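Local coordinates for CheC, inhibitor of MCP methylation / FliN fusion protein (Thermotoga maritima, PDB 4HYN) that probably dephosphorylates the chemotaxis response regulator CheY at the flagellar rotor, as a member of the CheC phosphatase family, at residues A[188-191]-A[192-196]; A[144-147]-A[148-151]. All coordinates share one frame; numbering follows the deposited sequence.

Contact 1: residues A[188-191]-A[192-196]; sequences VKKM and YEYFT
Side chains three and four residues apart on a single helix, 185-200, make this local contact, in which the lysine K190 serves both E193 and Y194. Bends at chi2 (-59°) and chi3 swing the K190 chain from its own CB, which points away, along the helix toward the next turn. Its NZ forms a salt bridge with the carboxylate, NZ of K190 lying 3.2 Å from OE1 of E193, where the two chains meet at about a right angle. The same ammonium sits over one face of the Y194 ring in a cation-pi contact, 3.5 Å from the ring centroid, while CD of K190 approaches ring atom CE1 of Y194 at 3.6 Å. Replacing Y194 by an alanine would probably strip the ammonium of its aromatic partner and leave the end of K190 freer to turn. The K190-E193 and K190-Y194 pairs have the i to i+3 and i to i+4 spacings of an alpha helix, whose backbone bonds include Y192 N to V188 O (2.9 Å) and F195 N to M191 O (2.9 Å). One turn further on, T196 OG1 joins T196 N in donating to Y192 O, the hydroxyl at 2.8 Å, from opposite faces of the carbonyl plane, and T196 CG2 rests over a face of the Y192 ring. Selenomethionine M191, on the buried side, meets I15 of helix 6-30 and L124 of helix 103-128.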
loop_
_atom_site.group_PDB
_atom_site.type_symbol
_atom_site.label_atom_id
_atom_site.label_comp_id
_atom_site.label_asym_id
_atom_site.label_seq_id
_atom_site.Cartn_x
_atom_site.Cartn_y
_atom_site.Cartn_z
ATOM N N VAL A 188 3.913 10.599 -7.721
ATOM C CA VAL A 188 4.317 11.389 -6.559
ATOM C C VAL A 188 4.443 12.870 -6.925
ATOM O O VAL A 188 3.959 13.739 -6.189
ATOM C CB VAL A 188 5.654 10.880 -5.973
ATOM C CG1 VAL A 188 6.198 11.854 -4.927
ATOM C CG2 VAL A 188 5.453 9.518 -5.359
ATOM N N LYS A 189 5.077 13.144 -8.067
ATOM C CA LYS A 189 5.259 14.516 -8.557
ATOM C C LYS A 189 3.888 15.145 -8.825
ATOM O O LYS A 189 3.668 16.330 -8.571
ATOM C CB LYS A 189 6.086 14.521 -9.854
ATOM C CG LYS A 189 6.512 15.913 -10.300
ATOM C CD LYS A 189 6.216 16.206 -11.775
ATOM C CE LYS A 189 7.366 15.778 -12.684
ATOM N NZ LYS A 189 7.149 16.172 -14.112
ATOM N N LYS A 190 2.970 14.330 -9.331
ATOM C CA LYS A 190 1.618 14.773 -9.639
ATOM C C LYS A 190 0.882 15.118 -8.337
ATOM O O LYS A 190 0.197 16.135 -8.261
ATOM C CB LYS A 190 0.871 13.682 -10.406
ATOM C CG LYS A 190 -0.002 14.181 -11.538
ATOM C CD LYS A 190 -1.068 15.149 -11.052
ATOM C CE LYS A 190 -0.756 16.567 -11.504
ATOM N NZ LYS A 190 -1.517 17.607 -10.749
HETATM N N MSE A 191 1.028 14.268 -7.323
HETATM C CA MSE A 191 0.404 14.506 -6.024
HETATM C C MSE A 191 1.000 15.757 -5.380
HETATM O O MSE A 191 0.316 16.475 -4.668
HETATM C CB MSE A 191 0.620 13.317 -5.087
HETATM C CG MSE A 191 -0.074 12.031 -5.491
HETATM SE SE MSE A 191 0.446 10.587 -4.293
HETATM C CE MSE A 191 -0.100 11.411 -2.638
ATOM N N TYR A 192 2.277 16.018 -5.649
ATOM C CA TYR A 192 2.953 17.180 -5.100
ATOM C C TYR A 192 2.421 18.480 -5.697
ATOM O O TYR A 192 2.392 19.499 -5.014
ATOM C CB TYR A 192 4.468 17.078 -5.303
ATOM C CG TYR A 192 5.243 18.042 -4.438
ATOM C CD1 TYR A 192 5.169 17.968 -3.042
ATOM C CD2 TYR A 192 6.013 19.059 -5.006
ATOM C CE1 TYR A 192 5.836 18.888 -2.230
ATOM C CE2 TYR A 192 6.689 19.987 -4.201
ATOM C CZ TYR A 192 6.590 19.895 -2.812
ATOM O OH TYR A 192 7.215 20.830 -2.008
ATOM N N GLU A 193 2.013 18.454 -6.966
ATOM C CA GLU A 193 1.470 19.649 -7.610
ATOM C C GLU A 193 0.162 20.035 -6.937
ATOM O O GLU A 193 -0.097 21.209 -6.708
ATOM C CB GLU A 193 1.232 19.414 -9.103
ATOM C CG GLU A 193 2.498 19.351 -9.942
ATOM C CD GLU A 193 2.267 18.780 -11.341
ATOM O OE1 GLU A 193 1.167 18.973 -11.916
ATOM O OE2 GLU A 193 3.200 18.132 -11.867
ATOM N N TYR A 194 -0.662 19.040 -6.623
ATOM C CA TYR A 194 -1.936 19.279 -5.950
ATOM C C TYR A 194 -1.697 19.709 -4.504
ATOM O O TYR A 194 -2.400 20.568 -3.966
ATOM C CB TYR A 194 -2.775 18.004 -5.929
ATOM C CG TYR A 194 -3.474 17.669 -7.219
ATOM C CD1 TYR A 194 -3.254 16.442 -7.849
ATOM C CD2 TYR A 194 -4.383 18.554 -7.796
ATOM C CE1 TYR A 194 -3.919 16.101 -9.016
ATOM C CE2 TYR A 194 -5.056 18.222 -8.970
ATOM C CZ TYR A 194 -4.816 16.989 -9.574
ATOM O OH TYR A 194 -5.457 16.648 -10.740
ATOM N N PHE A 195 -0.714 19.066 -3.881
ATOM C CA PHE A 195 -0.344 19.311 -2.497
ATOM C C PHE A 195 0.235 20.704 -2.245
ATOM O O PHE A 195 -0.150 21.372 -1.287
ATOM C CB PHE A 195 0.659 18.251 -2.060
ATOM C CG PHE A 195 0.956 18.255 -0.590
ATOM C CD1 PHE A 195 0.083 17.647 0.307
ATOM C CD2 PHE A 195 2.148 18.793 -0.113
ATOM C CE1 PHE A 195 0.389 17.570 1.654
ATOM C CE2 PHE A 195 2.469 18.726 1.235
ATOM C CZ PHE A 195 1.587 18.108 2.126
ATOM N N THR A 196 1.164 21.138 -3.090
ATOM C CA THR A 196 1.771 22.448 -2.896
ATOM C C THR A 196 0.831 23.605 -3.151
ATOM O O THR A 196 0.942 24.647 -2.499
ATOM C CB THR A 196 3.062 22.625 -3.699
ATOM O OG1 THR A 196 2.854 22.214 -5.054
ATOM C CG2 THR A 196 4.147 21.799 -3.082
#

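Contact 2: residues A[144-147]-A[148-151]; sequences FDDP and NTQF
D146 carries CG anti to its amide nitrogen (chi1 -177°), and T149 holds OG1 between its own nitrogen and carbonyl carbon (chi1 58°); together these settings turn the carboxylate toward the amide of N148 and the hydroxyl toward the carbonyl of D146. OD1 of D146 accepts from N of N148 at 2.9 Å through a fairly straight bond (160° at the hydrogen), the donor arriving from above the carboxylate plane. The amide plane of N148 is turned steeply against that carboxylate. On the backbone, N of T149 donates to O of D146 at 3.2 Å, also from well above the carbonyl plane. OG1 of T149 lies 2.8 Å from the same D146 O and also close to O of N143, so the hydroxyl sits between two carbonyl oxygens. The CG2 methyl of T149 crosses the D146 side chain at a slant, 3.8 Å from CB of D146. K51 ties the bend to a neighbouring loop, its NZ bonding to O of D146 and O of T149.

Flanking the bend, F144 before it and F151 after it bring their buried rings together. F144 and F151 meet edge to edge rather than stacking, with CE2 of F144 3.5 Å from CD2 of F151, each atom near the plane of the other ring. F144 also rests on V60 of strand 57-66, and F151 on V74 and V76 of strand 71-78, so the base of the loop is packed onto the sheet. The bend itself is a type I beta turn from D146 to T149, with P147 as its second residue and an Asx turn, closed by the D146 side chain, built upon it.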
loop_
_atom_site.group_PDB
_atom_site.type_symbol
_atom_site.label_atom_id
_atom_site.label_comp_id
_atom_site.label_asym_id
_atom_site.label_seq_id
_atom_site.Cartn_x
_atom_site.Cartn_y
_atom_site.Cartn_z
ATOM N N PHE A 144 8.633 -14.010 -5.600
ATOM C CA PHE A 144 9.834 -13.202 -5.827
ATOM C C PHE A 144 11.115 -14.024 -5.974
ATOM O O PHE A 144 12.131 -13.515 -6.447
ATOM C CB PHE A 144 9.986 -12.142 -4.730
ATOM C CG PHE A 144 8.959 -11.048 -4.813
ATOM C CD1 PHE A 144 7.723 -11.187 -4.198
ATOM C CD2 PHE A 144 9.203 -9.905 -5.570
ATOM C CE1 PHE A 144 6.741 -10.206 -4.342
ATOM C CE2 PHE A 144 8.233 -8.925 -5.717
ATOM C CZ PHE A 144 6.992 -9.077 -5.100
ATOM N N ASP A 145 11.066 -15.293 -5.572
ATOM C CA ASP A 145 12.222 -16.178 -5.704
ATOM C C ASP A 145 12.264 -16.865 -7.081
ATOM O O ASP A 145 13.227 -17.559 -7.408
ATOM C CB ASP A 145 12.269 -17.196 -4.563
ATOM C CG ASP A 145 12.704 -16.573 -3.243
ATOM O OD1 ASP A 145 13.238 -15.439 -3.246
ATOM O OD2 ASP A 145 12.519 -17.219 -2.192
ATOM N N ASP A 146 11.216 -16.662 -7.878
ATOM C CA ASP A 146 11.146 -17.206 -9.229
ATOM C C ASP A 146 11.767 -16.132 -10.130
ATOM O O ASP A 146 11.229 -15.037 -10.257
ATOM C CB ASP A 146 9.689 -17.451 -9.630
ATOM C CG ASP A 146 9.544 -18.081 -11.016
ATOM O OD1 ASP A 146 10.440 -17.927 -11.877
ATOM O OD2 ASP A 146 8.510 -18.741 -11.247
ATOM N N PRO A 147 12.903 -16.444 -10.777
ATOM C CA PRO A 147 13.575 -15.477 -11.656
ATOM C C PRO A 147 12.767 -14.975 -12.846
ATOM O O PRO A 147 13.071 -13.918 -13.393
ATOM C CB PRO A 147 14.836 -16.227 -12.096
ATOM C CG PRO A 147 14.446 -17.654 -11.990
ATOM C CD PRO A 147 13.659 -17.705 -10.717
ATOM N N ASN A 148 11.718 -15.699 -13.213
ATOM C CA ASN A 148 10.894 -15.314 -14.354
ATOM C C ASN A 148 9.793 -14.315 -14.037
ATOM O O ASN A 148 9.238 -13.697 -14.946
ATOM C CB ASN A 148 10.269 -16.556 -14.993
ATOM C CG ASN A 148 11.304 -17.575 -15.414
ATOM O OD1 ASN A 148 12.292 -17.235 -16.070
ATOM N ND2 ASN A 148 11.100 -18.827 -15.019
ATOM N N THR A 149 9.441 -14.184 -12.760
ATOM C CA THR A 149 8.384 -13.258 -12.382
ATOM C C THR A 149 8.835 -11.808 -12.439
ATOM O O THR A 149 10.013 -11.495 -12.275
ATOM C CB THR A 149 7.821 -13.564 -10.981
ATOM O OG1 THR A 149 8.873 -13.505 -10.013
ATOM C CG2 THR A 149 7.160 -14.938 -10.955
ATOM N N GLN A 150 7.894 -10.922 -12.722
ATOM C CA GLN A 150 8.201 -9.505 -12.794
ATOM C C GLN A 150 7.278 -8.708 -11.873
ATOM O O GLN A 150 6.092 -9.021 -11.736
ATOM C CB GLN A 150 8.076 -9.010 -14.243
ATOM C CG GLN A 150 9.047 -9.691 -15.214
ATOM C CD GLN A 150 8.768 -9.363 -16.680
ATOM O OE1 GLN A 150 9.128 -10.131 -17.581
ATOM N NE2 GLN A 150 8.119 -8.222 -16.924
ATOM N N PHE A 151 7.829 -7.704 -11.206
ATOM C CA PHE A 151 7.017 -6.863 -10.342
ATOM C C PHE A 151 6.023 -6.097 -11.250
ATOM O O PHE A 151 6.355 -5.760 -12.398
ATOM C CB PHE A 151 7.925 -5.883 -9.585
ATOM C CG PHE A 151 7.270 -5.240 -8.403
ATOM C CD1 PHE A 151 6.587 -4.036 -8.535
ATOM C CD2 PHE A 151 7.323 -5.842 -7.153
ATOM C CE1 PHE A 151 5.964 -3.444 -7.437
ATOM C CE2 PHE A 151 6.706 -5.261 -6.057
ATOM C CZ PHE A 151 6.025 -4.058 -6.202
#

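How the contacts relate
Contact 2 comes first along the chain, in the loop that joins strands 133-143 and 161-171; contact 1 follows on helix 185-200, after strand 177-184. Their centres are 32 Å apart and their nearest atoms about 13 Å, so they do not touch. What relates them is the six-stranded antiparallel sheet: the loop of contact 2 leaves strand 133-143, at one edge of the sheet, and packs on strands 57-66 and 71-78, whereas contact 1 lies within the C-terminal helix, which begins where strand 177-184 ends and packs against helices 6-30 and 103-128. One orders a loop, the other a helix surface: independent local arrangements of one CheC-like domain.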